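Local coordinates for putative uncharacterized protein (Mycobacterium abscessus, PDB 3RR6) that is of unknown function but belongs to the fumarylacetoacetate hydrolase family and may be a metal-dependent isomerase or acetylpyruvate hydrolase, at residues L7-S12 with R57-I62; G15-S20 with A33-E38; V68-N73 with L206-G211; P184-I189 with R202-L207. All coordinates share one frame; numbering follows the deposited sequence.

Contact 1. Residues L7-S12 with R57-I62; sequences LGRIAS and RLLAPI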
# COMPACT_ATOMS: atom_id res chain seq x y z
N LEU A 7 -6.69 -1.58 -11.88
CA LEU A 7 -5.73 -0.80 -12.62
C LEU A 7 -4.34 -1.12 -12.13
O LEU A 7 -4.12 -1.29 -10.93
CB LEU A 7 -5.99 0.69 -12.41
CG LEU A 7 -7.37 1.14 -12.87
CD1 LEU A 7 -7.56 2.60 -12.47
CD2 LEU A 7 -7.55 0.96 -14.37
N GLY A 8 -3.40 -1.18 -13.05
CA GLY A 8 -2.02 -1.41 -12.67
C GLY A 8 -1.06 -1.05 -13.77
O GLY A 8 -1.44 -0.40 -14.75
N ARG A 9 0.18 -1.47 -13.59
CA ARG A 9 1.26 -1.17 -14.53
C ARG A 9 1.98 -2.46 -14.84
O ARG A 9 2.16 -3.31 -13.97
CB ARG A 9 2.23 -0.14 -13.94
CG ARG A 9 1.63 1.25 -13.79
CD ARG A 9 2.53 2.20 -13.03
NE ARG A 9 3.76 2.49 -13.76
CZ ARG A 9 4.98 2.04 -13.45
NH1 ARG A 9 5.19 1.24 -12.41
NH2 ARG A 9 6.01 2.40 -14.22
N ILE A 10 2.36 -2.62 -16.10
CA ILE A 10 3.08 -3.81 -16.54
C ILE A 10 4.29 -3.47 -17.36
O ILE A 10 4.36 -2.41 -17.97
CB ILE A 10 2.18 -4.78 -17.35
CG1 ILE A 10 1.59 -4.07 -18.58
CG2 ILE A 10 1.10 -5.35 -16.47
CD1 ILE A 10 1.41 -4.95 -19.76
N ALA A 11 5.24 -4.39 -17.34
CA ALA A 11 6.34 -4.42 -18.29
C ALA A 11 5.98 -5.53 -19.29
O ALA A 11 5.85 -6.70 -18.90
CB ALA A 11 7.65 -4.74 -17.58
N SER A 12 5.78 -5.15 -20.55
CA SER A 12 5.50 -6.11 -21.62
C SER A 12 6.73 -6.24 -22.53
O SER A 12 7.72 -5.51 -22.35
CB SER A 12 4.28 -5.65 -22.42
OG SER A 12 4.58 -4.53 -23.24
N ARG A 57 4.64 -8.72 -16.85
CA ARG A 57 5.13 -8.62 -15.48
C ARG A 57 4.49 -7.41 -14.79
O ARG A 57 4.66 -6.29 -15.25
CB ARG A 57 6.65 -8.47 -15.47
CG ARG A 57 7.27 -8.70 -14.11
CD ARG A 57 8.80 -8.72 -14.18
NE ARG A 57 9.37 -7.37 -14.16
CZ ARG A 57 9.94 -6.78 -15.21
NH1 ARG A 57 10.02 -7.42 -16.37
NH2 ARG A 57 10.43 -5.56 -15.09
N LEU A 58 3.77 -7.67 -13.70
CA LEU A 58 3.18 -6.61 -12.90
C LEU A 58 4.26 -5.80 -12.19
O LEU A 58 5.20 -6.36 -11.62
CB LEU A 58 2.21 -7.18 -11.85
CG LEU A 58 0.89 -7.75 -12.35
CD1 LEU A 58 0.19 -8.56 -11.26
CD2 LEU A 58 0.00 -6.63 -12.86
N LEU A 59 4.11 -4.48 -12.25
CA LEU A 59 4.98 -3.52 -11.57
C LEU A 59 4.20 -2.87 -10.44
O LEU A 59 3.04 -3.20 -10.22
CB LEU A 59 5.42 -2.45 -12.56
CG LEU A 59 6.05 -2.94 -13.87
CD1 LEU A 59 6.33 -1.77 -14.79
CD2 LEU A 59 7.32 -3.72 -13.56
N ALA A 60 4.81 -1.94 -9.71
CA ALA A 60 4.03 -1.14 -8.77
C ALA A 60 2.92 -0.46 -9.57
O ALA A 60 3.17 -0.01 -10.69
CB ALA A 60 4.89 -0.10 -8.07
N PRO A 61 1.70 -0.40 -9.02
CA PRO A 61 0.55 -0.05 -9.88
C PRO A 61 0.34 1.43 -10.20
O PRO A 61 -0.56 1.76 -10.97
CB PRO A 61 -0.64 -0.58 -9.08
CG PRO A 61 -0.18 -0.57 -7.67
CD PRO A 61 1.26 -0.98 -7.74
N ILE A 62 1.15 2.30 -9.61
CA ILE A 62 0.97 3.74 -9.79
C ILE A 62 2.31 4.44 -9.59
O ILE A 62 3.19 3.93 -8.88
CB ILE A 62 -0.09 4.27 -8.78
CG1 ILE A 62 -0.71 5.58 -9.27
CG2 ILE A 62 0.50 4.41 -7.39
CD1 ILE A 62 -1.84 5.38 -10.24
O HOH W 1 0.42 -3.16 -11.12

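Contact 2. Residues G15-S20 with A33-E38; sequences GVAFVS and AREIAE. With EDO (1,2-ethanediol), chain L.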
# COMPACT_ATOMS: atom_id res chain seq x y z
N GLY A 15 7.12 -2.81 -24.07
CA GLY A 15 7.37 -1.67 -23.18
C GLY A 15 6.47 -1.64 -21.95
O GLY A 15 5.70 -2.57 -21.71
N VAL A 16 6.57 -0.55 -21.19
CA VAL A 16 5.81 -0.36 -19.94
C VAL A 16 4.49 0.36 -20.21
O VAL A 16 4.44 1.28 -21.02
CB VAL A 16 6.64 0.44 -18.93
CG1 VAL A 16 5.80 0.85 -17.71
CG2 VAL A 16 7.87 -0.35 -18.51
N ALA A 17 3.42 -0.07 -19.53
CA ALA A 17 2.08 0.45 -19.80
C ALA A 17 1.20 0.47 -18.55
O ALA A 17 1.34 -0.37 -17.67
CB ALA A 17 1.41 -0.40 -20.87
N PHE A 18 0.28 1.43 -18.51
CA PHE A 18 -0.78 1.47 -17.51
C PHE A 18 -1.94 0.69 -18.12
O PHE A 18 -2.29 0.90 -19.29
CB PHE A 18 -1.18 2.92 -17.20
CG PHE A 18 -2.08 3.09 -15.99
CD1 PHE A 18 -1.61 2.82 -14.72
CD2 PHE A 18 -3.39 3.54 -16.13
CE1 PHE A 18 -2.43 2.99 -13.61
CE2 PHE A 18 -4.20 3.71 -15.02
CZ PHE A 18 -3.71 3.42 -13.76
N VAL A 19 -2.52 -0.23 -17.33
CA VAL A 19 -3.48 -1.19 -17.85
C VAL A 19 -4.69 -1.39 -16.95
O VAL A 19 -4.64 -1.16 -15.74
CB VAL A 19 -2.82 -2.58 -18.06
CG1 VAL A 19 -1.81 -2.52 -19.19
CG2 VAL A 19 -2.17 -3.09 -16.76
N SER A 20 -5.78 -1.84 -17.58
CA SER A 20 -6.92 -2.43 -16.89
C SER A 20 -6.72 -3.95 -16.91
O SER A 20 -6.49 -4.54 -17.97
CB SER A 20 -8.23 -2.05 -17.59
OG SER A 20 -9.34 -2.75 -17.06
N ALA A 33 -4.41 -7.98 -19.78
CA ALA A 33 -4.06 -6.60 -19.43
C ALA A 33 -4.32 -5.72 -20.65
O ALA A 33 -3.73 -5.93 -21.71
CB ALA A 33 -2.60 -6.51 -19.03
N ARG A 34 -5.22 -4.74 -20.50
CA ARG A 34 -5.65 -3.88 -21.60
C ARG A 34 -5.03 -2.49 -21.44
O ARG A 34 -5.29 -1.82 -20.44
CB ARG A 34 -7.18 -3.80 -21.60
CG ARG A 34 -7.81 -3.04 -22.75
CD ARG A 34 -9.30 -2.84 -22.52
NE ARG A 34 -10.03 -4.11 -22.47
CZ ARG A 34 -10.59 -4.72 -23.51
NH1 ARG A 34 -10.53 -4.19 -24.74
NH2 ARG A 34 -11.23 -5.87 -23.33
N GLU A 35 -4.22 -2.07 -22.41
CA GLU A 35 -3.49 -0.82 -22.31
C GLU A 35 -4.41 0.40 -22.34
O GLU A 35 -5.26 0.54 -23.22
CB GLU A 35 -2.44 -0.70 -23.43
CG GLU A 35 -1.59 0.55 -23.34
CD GLU A 35 -0.59 0.68 -24.48
OE1 GLU A 35 -0.98 0.46 -25.65
OE2 GLU A 35 0.58 1.03 -24.20
N ILE A 36 -4.20 1.29 -21.38
CA ILE A 36 -4.97 2.53 -21.27
C ILE A 36 -4.27 3.65 -22.05
O ILE A 36 -3.06 3.83 -21.97
CB ILE A 36 -5.18 2.90 -19.78
CG1 ILE A 36 -6.20 1.95 -19.16
CG2 ILE A 36 -5.64 4.33 -19.60
CD1 ILE A 36 -6.26 2.01 -17.64
N ALA A 37 -5.06 4.37 -22.84
CA ALA A 37 -4.58 5.51 -23.62
C ALA A 37 -4.61 6.79 -22.80
O ALA A 37 -3.57 7.44 -22.62
CB ALA A 37 -5.43 5.66 -24.90
N GLU A 38 -5.79 7.18 -22.33
CA GLU A 38 -5.97 8.46 -21.64
C GLU A 38 -6.91 8.34 -20.45
O GLU A 38 -7.64 7.36 -20.31
CB GLU A 38 -6.52 9.51 -22.60
CG GLU A 38 -5.58 9.91 -23.72
CD GLU A 38 -6.19 10.97 -24.62
OE1 GLU A 38 -6.17 12.17 -24.26
OE2 GLU A 38 -6.72 10.59 -25.69
C1 EDO L . -0.98 5.79 -19.83
O1 EDO L . 0.38 5.49 -19.49
C2 EDO L . -1.59 6.75 -18.82
O2 EDO L . -2.41 7.70 -19.52
O HOH W 2 -0.48 3.07 -20.83

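Contact 3. Residues V68-N73 with L206-G211; sequences VAMGKN and LLHDVG. With EDO (1,2-ethanediol), chain M.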
# COMPACT_ATOMS: atom_id res chain seq x y z
N VAL A 68 2.40 8.62 2.13
CA VAL A 68 2.16 9.02 3.51
C VAL A 68 1.67 7.77 4.21
O VAL A 68 1.01 6.92 3.61
CB VAL A 68 1.11 10.16 3.58
CG1 VAL A 68 0.92 10.65 5.01
CG2 VAL A 68 1.52 11.32 2.67
N ALA A 69 2.04 7.61 5.48
CA ALA A 69 1.68 6.41 6.22
C ALA A 69 1.24 6.74 7.64
O ALA A 69 1.73 7.69 8.25
CB ALA A 69 2.84 5.42 6.25
N MET A 70 0.27 5.97 8.12
CA MET A 70 -0.20 6.04 9.50
C MET A 70 0.62 5.14 10.40
O MET A 70 0.99 4.03 10.01
CB MET A 70 -1.65 5.56 9.57
CG MET A 70 -2.66 6.46 8.88
SD MET A 70 -3.08 7.92 9.85
CE MET A 70 -3.97 7.11 11.21
N GLY A 71 0.87 5.58 11.63
CA GLY A 71 1.37 4.65 12.65
C GLY A 71 0.23 3.74 13.10
O GLY A 71 -0.90 4.18 13.15
N LYS A 72 0.54 2.49 13.43
CA LYS A 72 -0.41 1.61 14.14
C LYS A 72 -1.85 1.65 13.55
O LYS A 72 -2.06 1.13 12.46
CB LYS A 72 -0.36 1.94 15.64
CG LYS A 72 1.05 1.76 16.22
CD LYS A 72 1.12 2.10 17.70
CE LYS A 72 2.55 1.99 18.22
NZ LYS A 72 3.44 2.98 17.56
N ASN A 73 -2.81 2.23 14.28
CA ASN A 73 -4.18 2.51 13.76
C ASN A 73 -5.20 1.36 13.73
O ASN A 73 -6.24 1.48 13.08
CB ASN A 73 -4.15 3.20 12.38
CG ASN A 73 -5.44 3.95 12.06
OD1 ASN A 73 -6.05 4.55 12.96
ND2 ASN A 73 -5.85 3.93 10.79
N LEU A 206 -9.97 -0.42 11.96
CA LEU A 206 -9.21 0.85 11.83
C LEU A 206 -9.73 1.87 12.84
O LEU A 206 -10.96 2.11 12.92
CB LEU A 206 -9.32 1.41 10.41
CG LEU A 206 -8.56 0.69 9.31
CD1 LEU A 206 -8.93 1.27 7.95
CD2 LEU A 206 -7.06 0.79 9.51
N LEU A 207 -8.83 2.46 13.62
CA LEU A 207 -9.23 3.44 14.64
C LEU A 207 -9.69 4.74 13.97
O LEU A 207 -10.74 5.30 14.31
CB LEU A 207 -8.07 3.71 15.61
CG LEU A 207 -7.70 2.51 16.49
CD1 LEU A 207 -6.40 2.76 17.22
CD2 LEU A 207 -8.82 2.18 17.46
N HIS A 208 -8.88 5.20 13.02
CA HIS A 208 -9.24 6.26 12.09
C HIS A 208 -9.50 5.59 10.75
O HIS A 208 -8.60 4.98 10.16
CB HIS A 208 -8.12 7.29 11.98
CG HIS A 208 -7.72 7.88 13.29
ND1 HIS A 208 -8.42 8.90 13.89
CD2 HIS A 208 -6.71 7.55 14.14
CE1 HIS A 208 -7.85 9.19 15.04
NE2 HIS A 208 -6.81 8.39 15.21
N ASP A 209 -10.74 5.68 10.27
CA ASP A 209 -11.11 5.01 9.03
C ASP A 209 -10.57 5.78 7.82
O ASP A 209 -9.93 6.82 7.98
CB ASP A 209 -12.62 4.73 8.95
CG ASP A 209 -13.48 5.98 8.89
OD1 ASP A 209 -12.99 7.09 8.60
OD2 ASP A 209 -14.71 5.85 9.16
N VAL A 210 -10.79 5.25 6.62
CA VAL A 210 -10.22 5.85 5.41
C VAL A 210 -10.58 7.34 5.31
O VAL A 210 -9.71 8.18 5.02
CB VAL A 210 -10.64 5.08 4.15
CG1 VAL A 210 -10.39 5.88 2.88
CG2 VAL A 210 -9.92 3.73 4.11
N GLY A 211 -11.84 7.66 5.54
CA GLY A 211 -12.28 9.05 5.50
C GLY A 211 -11.54 9.95 6.48
O GLY A 211 -11.11 11.05 6.13
C1 EDO M . -12.74 3.68 18.13
O1 EDO M . -12.00 3.86 19.35
C2 EDO M . -11.97 4.35 16.99
O2 EDO M . -12.85 4.83 15.98

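Contact 4. Residues P184-I189 with R202-L207; sequences PADLEI and RTSLLL. With EDO (1,2-ethanediol), chain M.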
# COMPACT_ATOMS: atom_id res chain seq x y z
N PRO A 184 -13.79 -0.22 1.54
CA PRO A 184 -12.73 -0.60 2.48
C PRO A 184 -13.21 -0.80 3.93
O PRO A 184 -12.38 -1.01 4.82
CB PRO A 184 -11.79 0.61 2.42
CG PRO A 184 -12.72 1.76 2.20
CD PRO A 184 -13.79 1.23 1.27
N ALA A 185 -14.51 -0.76 4.17
CA ALA A 185 -15.05 -0.72 5.54
C ALA A 185 -14.78 -1.99 6.36
O ALA A 185 -14.62 -1.89 7.58
CB ALA A 185 -16.54 -0.41 5.51
N ASP A 186 -14.75 -3.16 5.72
CA ASP A 186 -14.62 -4.42 6.46
C ASP A 186 -13.98 -5.55 5.65
O ASP A 186 -14.62 -6.54 5.30
CB ASP A 186 -16.00 -4.88 6.98
CG ASP A 186 -15.91 -6.07 7.91
OD1 ASP A 186 -14.85 -6.27 8.55
OD2 ASP A 186 -16.91 -6.83 8.00
N LEU A 187 -12.69 -5.39 5.37
CA LEU A 187 -11.93 -6.36 4.59
C LEU A 187 -10.91 -7.08 5.46
O LEU A 187 -10.25 -6.44 6.27
CB LEU A 187 -11.16 -5.62 3.49
CG LEU A 187 -11.99 -4.79 2.50
CD1 LEU A 187 -11.08 -4.02 1.55
CD2 LEU A 187 -12.98 -5.67 1.75
N GLU A 188 -10.75 -8.39 5.27
CA GLU A 188 -9.65 -9.10 5.94
C GLU A 188 -8.30 -8.69 5.37
O GLU A 188 -8.15 -8.54 4.15
CB GLU A 188 -9.77 -10.63 5.83
CG GLU A 188 -8.74 -11.35 6.71
CD GLU A 188 -8.66 -12.86 6.51
OE1 GLU A 188 -9.29 -13.57 7.30
OE2 GLU A 188 -7.92 -13.31 5.60
N ILE A 189 -7.33 -8.51 6.26
CA ILE A 189 -5.95 -8.27 5.89
C ILE A 189 -5.09 -9.29 6.62
O ILE A 189 -5.28 -9.51 7.82
CB ILE A 189 -5.51 -6.80 6.21
CG1 ILE A 189 -4.03 -6.59 5.89
CG2 ILE A 189 -5.81 -6.42 7.67
CD1 ILE A 189 -3.64 -5.13 5.85
N ARG A 202 -9.05 -7.16 10.42
CA ARG A 202 -10.02 -6.67 9.46
C ARG A 202 -10.00 -5.14 9.50
O ARG A 202 -9.77 -4.54 10.54
CB ARG A 202 -11.43 -7.18 9.78
CG ARG A 202 -11.56 -8.71 9.82
CD ARG A 202 -13.02 -9.14 9.88
NE ARG A 202 -13.70 -8.86 8.62
CZ ARG A 202 -13.62 -9.61 7.52
NH1 ARG A 202 -12.91 -10.74 7.52
NH2 ARG A 202 -14.25 -9.23 6.42
N THR A 203 -10.24 -4.52 8.35
CA THR A 203 -10.17 -3.06 8.26
C THR A 203 -11.32 -2.37 9.00
O THR A 203 -11.32 -1.15 9.16
CB THR A 203 -10.12 -2.58 6.79
OG1 THR A 203 -11.32 -2.98 6.12
CG2 THR A 203 -8.90 -3.14 6.05
N SER A 204 -12.31 -3.14 9.45
CA SER A 204 -13.33 -2.63 10.36
C SER A 204 -12.79 -2.28 11.74
O SER A 204 -13.48 -1.61 12.53
CB SER A 204 -14.49 -3.63 10.49
OG SER A 204 -14.01 -4.95 10.70
N LEU A 205 -11.55 -2.71 12.04
CA LEU A 205 -10.87 -2.32 13.26
C LEU A 205 -9.94 -1.10 13.10
O LEU A 205 -9.20 -0.76 14.03
CB LEU A 205 -10.11 -3.53 13.85
CG LEU A 205 -11.03 -4.72 14.20
CD1 LEU A 205 -10.22 -5.86 14.80
CD2 LEU A 205 -12.15 -4.29 15.14
N LEU A 206 -9.97 -0.42 11.96
CA LEU A 206 -9.21 0.85 11.83
C LEU A 206 -9.73 1.87 12.84
O LEU A 206 -10.96 2.11 12.92
CB LEU A 206 -9.32 1.41 10.41
CG LEU A 206 -8.56 0.69 9.31
CD1 LEU A 206 -8.93 1.27 7.95
CD2 LEU A 206 -7.06 0.79 9.51
N LEU A 207 -8.83 2.46 13.62
CA LEU A 207 -9.23 3.44 14.64
C LEU A 207 -9.69 4.74 13.97
O LEU A 207 -10.74 5.30 14.31
CB LEU A 207 -8.07 3.71 15.61
CG LEU A 207 -7.70 2.51 16.49
CD1 LEU A 207 -6.40 2.76 17.22
CD2 LEU A 207 -8.82 2.18 17.46
C1 EDO M . -12.74 3.68 18.13
O1 EDO M . -12.00 3.86 19.35
C2 EDO M . -11.97 4.35 16.99
O2 EDO M . -12.85 4.83 15.98
O HOH W 3 -11.22 -12.17 9.54

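Contact 1. Residues L7-S12 with R57-I62
Arg9 meets Leu59 and Ala60 because its CG stands anti to its carbonyl carbon (chi1 -69°) and the chain then bends at chi3 (66°), which turns the edge of the guanidinium to the turn that follows strand 57-58. The Leu59 side chain crosses it at about a right angle, Leu59 CB lying 3.7 Å from Arg9 NH1. Arg9 NH1 donates to Ala60 O at 2.9 Å, a nearly straight bond with the acceptor lying in the guanidinium plane. Arginine suits this place: its long aliphatic part covers the turn, with Arg9 CG 3.6 Å from Pro61 O, while its tip supplies the donor. Pro61 O itself is buried and has no polar partner in the model.

The backbones pair as antiparallel strands at one end. Ala11 and Arg57 form a hydrogen-bonded pair, and in one of the two conformers of Arg57 the small methyl of Ala11 lies under the rim of the guanidinium. Leu59 N bonds to Arg9 O at 2.9 Å. Next to this bond a water takes the place of a direct one, accepting from Arg9 N at 3.0 Å and able to donate to Leu59 O. Gly8, without a side chain, brings its bare CA to 3.9 Å from Pro61 CB. On the face bearing Ile10 and Leu58, Ile10 CG2 packs on Leu58 CD2 at 4.0 Å.

Strand 6-12 thus has 57-58 along one edge, while Gly8 and Ile10 use the other edge to bond with Val19 and Ala17 of strand 15-22. Leu58 and Pro61 in turn lean on strand 172-179.

Contact 2. Residues G15-S20 with A33-E38
Phe18 and Ile36 are joined half directly and half through water. Ile36 N donates to Phe18 O at 2.9 Å, but the returning link runs through a water that accepts from Phe18 N at 2.9 Å and donates to Ile36 O. The strands are splaying apart here, their directions 123° apart. An ethanediol, probably from the crystallisation liquor, adds a weak bond to that water.

Phe18 has CG anti to its backbone N (chi1 -169°), and its ring lies alongside Ile36, both side chains pointing the same way. Ile36 CD1 comes within 3.6 Å of Phe18 CD2, approaching the ring obliquely; two apolar groups suit a place where the strands diverge.

Regular pairing continues beyond. Ser20 and Arg34 exchange two backbone bonds, Arg34 N reaching Ser20 O at 2.8 Å. Ser20 OG hydrogen-bonds to Glu22, and Arg34 NE forms a salt bridge with it. Val19 and Glu35 form the adjoining non-hydrogen-bonded pair. Val19 CB also packs on Ala33 CB at 4.1 Å, and the small Ala17 CB sits 3.7 Å from Glu35 OE2, a carboxylate held by Arg49 and Thr47.

This is an antiparallel beta hairpin, strands 15-22 and 32-36, within the N-terminal region of the Rv2993c-like family.

Contact 3. Residues V68-N73 with L206-G211
Asn73, in the loop after strand 67-70, clasps Leu207 and His208 in the segment leading into helix 210-220. Its amide pairs with the backbone of one residue as the N-H and C=O of a residue on a paired strand would. OD1 accepts from His208 N at 2.9 Å, and ND2 donates to His208 O at 3.0 Å, in the carbonyl plane and on a lone pair, with N-H and acceptor nearly in line (166°). Asparagine suits the place because a short side chain carries donor and acceptor side by side; CG lies anti to the backbone N (chi1 -159°), which turns the amide toward His208. The residue also takes a left-handed backbone conformation, one that asparagine tolerates well.

The main chain adds a third bond: Leu207 N reaches Asn73 O at 2.8 Å, from well above the carbonyl plane. Leu206 CA makes a C-H...O contact with Asn73 O at 3.3 Å. The CD2 methyl of Leu206 lies against Asn73 ND2. The imidazole of His208 lies within 18° of the Asn73 amide plane, its edge atom CD2 3.3 Å from Asn73 OD1. Met70, bent at chi2 and chi3, brings CE to 4.0 Å from His208 CD2.

Second-shell bonds fix both groups. Asn73 ND2 also donates to Thr231 O, and His208 NE2 bonds to Glu87 O. Next in the chain, Asp209 OD1 caps the helix through Ala212 N.

What results is an asparagine side-chain amide bridging two loops just ahead of an N-capped helix in the fumarylacetoacetate hydrolase domain.

Contact 4. Residues P184-I189 with R202-L207
Asp186 OD1 takes two donors from opposite faces of its carboxylate plane: Ser204 OG at 2.7 Å and, in a salt bridge, Arg202 NE at 2.8 Å. The carboxylate and guanidinium planes stand 77° apart. Arg202 bends at chi3 (70°) and adds a second grip, NH2 reaching Asp186 O at 2.9 Å from above the carbonyl plane in a bond bent to 133°. Arginine can thus hold the acid and its backbone at once, and the two donors on OD1 would be expected to favour the charged carboxylate.

Beside this lies the hydroxyl of Thr203. OG1 sits between the backbone N and the carbonyl carbon, placed to donate to Pro184 O at 2.6 Å and accept from Leu187 N at 2.9 Å; a hydroxyl fits because it can do both. Thr203 N closes the set on Leu187 O at 2.8 Å.

Farther out, the peptide between Leu187 and Glu188 lies over the rim of one guanidinium face of Arg202. Glu251 OE1 forms a salt bridge with Arg202 NH2 and also accepts from Glu188 N, fixing both sides of the contact. A water joins Arg202 NH1 to Glu188 OE1, which is itself paired with Arg200.

Glu188 and Arg202 are an antiparallel non-hydrogen-bonded pair at the open end of the hairpin of strands 188-193 and 196-202, where the chain leaves the sheet through a short 3-10 turn at 203-205.

How the contacts relate
The contacts form two clusters. Contacts 1 and 2, with centres 9 Å apart, are consecutive pairings of the N-terminal sheet, joined where Gly8 O meets Val19 N (2.8 Å) and Ile10 N meets Ala17 O (2.9 Å). Contacts 3 and 4, with centres 10 Å apart, share Leu206 and Leu207: the 3-10 turn of contact 4 leads into the segment held by Asn73, and Val210 CG2 packs on Pro184 CG at 3.9 Å. An ethanediol, probably from the crystallisation liquor, bonds to the shared Leu207 O. The centres of contacts 1 and 3 are about 26 Å apart. Contacts 1 and 2 lie in the Rv2993c-like N-terminal region, contacts 3 and 4 in the hydrolase-family region, which probably carries the activity.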